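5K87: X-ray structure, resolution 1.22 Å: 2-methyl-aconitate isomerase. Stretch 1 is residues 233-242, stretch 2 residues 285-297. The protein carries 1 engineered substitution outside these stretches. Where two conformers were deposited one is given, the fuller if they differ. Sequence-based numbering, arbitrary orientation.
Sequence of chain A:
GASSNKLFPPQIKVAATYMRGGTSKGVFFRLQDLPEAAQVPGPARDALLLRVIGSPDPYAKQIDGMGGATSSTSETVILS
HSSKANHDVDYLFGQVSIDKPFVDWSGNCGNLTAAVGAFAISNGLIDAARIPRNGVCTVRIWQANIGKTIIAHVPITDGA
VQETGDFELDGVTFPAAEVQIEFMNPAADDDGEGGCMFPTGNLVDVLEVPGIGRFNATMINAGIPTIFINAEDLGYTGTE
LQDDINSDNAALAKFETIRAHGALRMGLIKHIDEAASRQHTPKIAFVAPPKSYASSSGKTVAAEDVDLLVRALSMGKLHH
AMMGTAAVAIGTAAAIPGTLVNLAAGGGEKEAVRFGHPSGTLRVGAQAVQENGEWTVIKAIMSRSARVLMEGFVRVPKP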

# COMPACT_ATOMS: atom_id res chain seq x y z
N ASP A 233 0.31 -31.24 8.94
CA ASP A 233 1.45 -31.83 8.23
C ASP A 233 2.59 -30.83 8.05
O ASP A 233 3.71 -31.22 7.71
N LEU A 234 2.30 -29.56 8.28
CA LEU A 234 3.30 -28.50 8.21
C LEU A 234 3.66 -27.97 9.59
O LEU A 234 4.46 -27.04 9.72
N GLY A 235 3.07 -28.55 10.63
CA GLY A 235 3.28 -28.07 11.99
C GLY A 235 2.48 -26.82 12.32
O GLY A 235 2.79 -26.11 13.28
N TYR A 236 1.46 -26.53 11.51
CA TYR A 236 0.56 -25.40 11.75
C TYR A 236 -0.76 -25.87 12.33
O TYR A 236 -1.05 -27.07 12.31
N THR A 237 -1.56 -24.94 12.84
CA THR A 237 -2.86 -25.27 13.40
C THR A 237 -4.00 -24.79 12.52
O THR A 237 -5.14 -25.23 12.68
N GLY A 238 -3.71 -23.88 11.59
CA GLY A 238 -4.74 -23.27 10.78
C GLY A 238 -5.21 -21.92 11.29
O GLY A 238 -5.98 -21.24 10.62
N THR A 239 -4.76 -21.53 12.48
CA THR A 239 -5.14 -20.25 13.05
C THR A 239 -4.11 -19.15 12.80
O THR A 239 -4.26 -18.03 13.29
N GLU A 240 -3.06 -19.47 12.05
CA GLU A 240 -1.95 -18.55 11.85
C GLU A 240 -2.39 -17.24 11.20
O GLU A 240 -3.31 -17.21 10.36
N LEU A 241 -1.72 -16.17 11.59
CA LEU A 241 -1.89 -14.85 10.97
C LEU A 241 -0.65 -14.52 10.14
O LEU A 241 0.34 -15.25 10.18
N GLN A 242 -0.70 -13.43 9.38
CA GLN A 242 0.40 -13.11 8.48
C GLN A 242 1.75 -13.05 9.19
O GLN A 242 2.74 -13.53 8.66
N ALA A 285 -2.54 -23.73 -0.28
CA ALA A 285 -3.32 -23.40 0.91
C ALA A 285 -3.25 -24.54 1.90
O ALA A 285 -2.99 -25.69 1.54
N PHE A 286 -3.50 -24.22 3.16
CA PHE A 286 -3.56 -25.26 4.18
C PHE A 286 -4.85 -25.17 4.98
O PHE A 286 -5.41 -24.09 5.17
N VAL A 287 -5.33 -26.34 5.42
CA VAL A 287 -6.67 -26.46 5.99
C VAL A 287 -6.63 -27.15 7.35
O VAL A 287 -5.70 -27.90 7.65
N ALA A 288 -7.65 -26.90 8.16
CA ALA A 288 -7.77 -27.55 9.46
C ALA A 288 -9.22 -27.52 9.91
O ALA A 288 -10.01 -26.70 9.43
N PRO A 289 -9.58 -28.43 10.84
CA PRO A 289 -10.92 -28.34 11.43
C PRO A 289 -11.10 -27.04 12.22
O PRO A 289 -10.11 -26.38 12.53
N PRO A 290 -12.35 -26.68 12.54
CA PRO A 290 -12.62 -25.45 13.29
C PRO A 290 -11.81 -25.35 14.57
O PRO A 290 -11.63 -26.35 15.29
N LYS A 291 -11.33 -24.15 14.84
CA LYS A 291 -10.62 -23.85 16.07
C LYS A 291 -10.76 -22.35 16.27
O LYS A 291 -10.72 -21.58 15.31
N SER A 292 -10.94 -21.94 17.52
CA SER A 292 -11.11 -20.53 17.85
C SER A 292 -9.80 -19.77 17.67
O SER A 292 -8.72 -20.30 17.92
N TYR A 293 -9.90 -18.52 17.22
CA TYR A 293 -8.73 -17.65 17.11
C TYR A 293 -9.13 -16.19 17.02
O TYR A 293 -10.25 -15.86 16.65
N ALA A 294 -8.19 -15.32 17.37
CA ALA A 294 -8.35 -13.89 17.14
C ALA A 294 -7.93 -13.59 15.72
O ALA A 294 -6.84 -13.98 15.29
N SER A 295 -8.79 -12.91 14.98
CA SER A 295 -8.47 -12.51 13.61
C SER A 295 -7.52 -11.33 13.64
O SER A 295 -7.21 -10.78 14.70
N SER A 296 -7.07 -10.93 12.46
CA SER A 296 -6.14 -9.81 12.33
C SER A 296 -6.73 -8.48 12.81
O SER A 296 -5.99 -7.54 13.06
N SER A 297 -8.05 -8.39 12.90
CA SER A 297 -8.68 -7.17 13.40
C SER A 297 -8.85 -7.18 14.91
O SER A 297 -9.23 -6.16 15.50

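No hydrogen bond crosses between the two stretches, so the 566 Å² they bury together is held by side-chain packing, and the rotamers carry most of the explanation. Along the strand 285-288 the CA-to-CB bonds alternate: Phe286 and Ala288 point toward stretch 1, while Ala285 and Val287 point away and make no contact with it.

Phe286 gives up the most area of any residue here, 97 Å². With chi1 at 58° (p) and chi2 at -85°, its ring reaches into the bend of stretch 1 and meets stretch 1 over one face and along its edge. Tyr236, in the m rotamer with chi2 at -58°, places CD2 over one face of that ring. The two planes are near parallel, inclined at 24°, but the centroids lie 5.2 Å apart and the rings are slid so far that they barely overlap; the closest approach is made by Tyr236 CB, 3.9 Å from Phe286 CE2. Leu234 (m, chi2 163°) adds an apolar contact at the base of the phenylalanine, its CD1 4.0 Å from Phe286 CB.

The edge of the Phe286 ring meets a more polar neighbour. Glu240 starts with its CA-to-CB bond away from stretch 2, yet chi1 of -73° (m) followed by chi2 of 74° (p) folds the chain back, bringing OE1 to 3.6 Å from Phe286 CE2, near the ring plane. The fold is matched by hydrogen bonds within stretch 1: Gly238 N donates to Glu240 OE1 at 2.8 Å, and Thr237 N to Glu240 OE2 at 2.9 Å with an angle of 169°. The carboxylate thus ties down the turn that faces the phenylalanine.

Gly238 sits at that turn with phi/psi of 97/-8. A CB built on it would lie 2.8 Å from Ala288 CB, a clash, and would also jam against the preceding carbonyl oxygen. Ala288 CB fits close to the turn, 3.2 Å from Thr237 O and 4.2 Å from Gly238 CA.

Thr237 and Thr239 both adopt p, with chi1 of 65°. In Thr237 this lets OG1 accept from Thr239 N at 3.2 Å, and a weak bond runs from Thr237 OG1 to Glu240 OE2 at 3.4 Å. Thr237 CG2 lies 3.9 Å from Lys291 NZ, at the tip of the lysine, and Thr239 CG2 is 4.0 Å from Lys291 CD; the lysine is extended, t at all four chi angles, with CD near Thr239 and NZ near Thr237. Thr239 also sets CB 3.6 Å from Tyr293 CB. Tyr293 points toward stretch 1 in p (64°), and its OH is hydrogen-bonded elsewhere in the structure.

Leu241 closes the contact. Its m,t rotamer (-60°, -178°) sets both methyls against the backbone of stretch 2; Leu241 CD1 lies 3.7 Å from Ala294 O and Leu241 CD2 4.1 Å from Ser296 N, and each methyl is also within 4.5 Å of the other atom.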

# COMPACT_ATOMS: atom_id res chain seq x y z
CB ASP A 233 1.01 -32.39 6.87
CG ASP A 233 0.08 -33.58 7.00
OD1 ASP A 233 -0.01 -34.15 8.11
OD2 ASP A 233 -0.56 -33.94 5.99
CB LEU A 234 2.75 -27.34 7.37
CG LEU A 234 2.35 -27.67 5.93
CD1 LEU A 234 1.47 -26.57 5.37
CD2 LEU A 234 3.59 -27.87 5.08
CB TYR A 236 0.33 -24.60 10.46
CG TYR A 236 1.58 -23.90 9.95
CD1 TYR A 236 2.25 -22.98 10.75
CD2 TYR A 236 2.08 -24.16 8.69
CE1 TYR A 236 3.39 -22.33 10.29
CE2 TYR A 236 3.22 -23.52 8.23
CZ TYR A 236 3.87 -22.61 9.04
OH TYR A 236 5.00 -21.98 8.58
CB THR A 237 -3.05 -24.65 14.77
OG1 THR A 237 -3.08 -23.23 14.63
CG2 THR A 237 -1.92 -25.05 15.70
CB THR A 239 -5.39 -20.33 14.57
OG1 THR A 239 -4.16 -20.65 15.24
CG2 THR A 239 -6.46 -21.37 14.90
CB GLU A 240 -0.86 -19.20 11.00
CG GLU A 240 -0.04 -20.26 11.73
CD GLU A 240 -0.79 -21.57 11.95
OE1 GLU A 240 -1.77 -21.85 11.23
OE2 GLU A 240 -0.37 -22.34 12.84
CB LEU A 241 -2.12 -13.80 12.05
CG LEU A 241 -3.35 -14.05 12.92
CD1 LEU A 241 -3.53 -12.92 13.93
CD2 LEU A 241 -4.59 -14.21 12.05
CB GLN A 242 0.15 -11.82 7.73
CG GLN A 242 -0.88 -11.94 6.64
CD GLN A 242 -0.96 -10.69 5.83
OE1 GLN A 242 -1.07 -9.59 6.38
NE2 GLN A 242 -0.84 -10.82 4.52
CB ALA A 285 -4.76 -23.12 0.53
CB PHE A 286 -2.29 -25.32 5.06
CG PHE A 286 -1.93 -24.05 5.78
CD1 PHE A 286 -1.19 -23.06 5.14
CD2 PHE A 286 -2.26 -23.87 7.11
CE1 PHE A 286 -0.82 -21.91 5.81
CE2 PHE A 286 -1.88 -22.72 7.79
CZ PHE A 286 -1.16 -21.74 7.13
CB VAL A 287 -7.63 -27.25 5.05
CG1 VAL A 287 -7.64 -26.63 3.67
CG2 VAL A 287 -7.24 -28.73 4.97
CB ALA A 288 -6.89 -26.85 10.48
CB PRO A 289 -10.96 -29.55 12.38
CG PRO A 289 -9.93 -30.49 11.84
CD PRO A 289 -8.84 -29.62 11.31
CB PRO A 290 -14.10 -25.58 13.63
CG PRO A 290 -14.66 -26.39 12.52
CD PRO A 290 -13.59 -27.38 12.18
CB LYS A 291 -9.15 -24.27 15.96
CG LYS A 291 -8.37 -24.18 17.27
CD LYS A 291 -6.95 -24.70 17.11
CE LYS A 291 -6.25 -24.78 18.46
NZ LYS A 291 -4.83 -25.23 18.35
CB SER A 292 -11.60 -20.38 19.29
OG SER A 292 -11.82 -19.02 19.62
CB TYR A 293 -7.88 -18.02 15.89
CG TYR A 293 -8.57 -17.80 14.56
CD1 TYR A 293 -9.45 -18.76 14.06
CD2 TYR A 293 -8.35 -16.65 13.80
CE1 TYR A 293 -10.09 -18.59 12.85
CE2 TYR A 293 -9.00 -16.47 12.58
CZ TYR A 293 -9.86 -17.44 12.11
OH TYR A 293 -10.51 -17.29 10.91
CB ALA A 294 -7.51 -13.09 18.13
CB SER A 295 -9.74 -12.10 12.87
OG SER A 295 -10.15 -10.82 13.29
CB SER A 296 -5.69 -9.68 10.88
OG SER A 296 -6.80 -9.46 10.05
CB SER A 297 -10.05 -6.98 12.76
OG SER A 297 -10.96 -7.95 13.25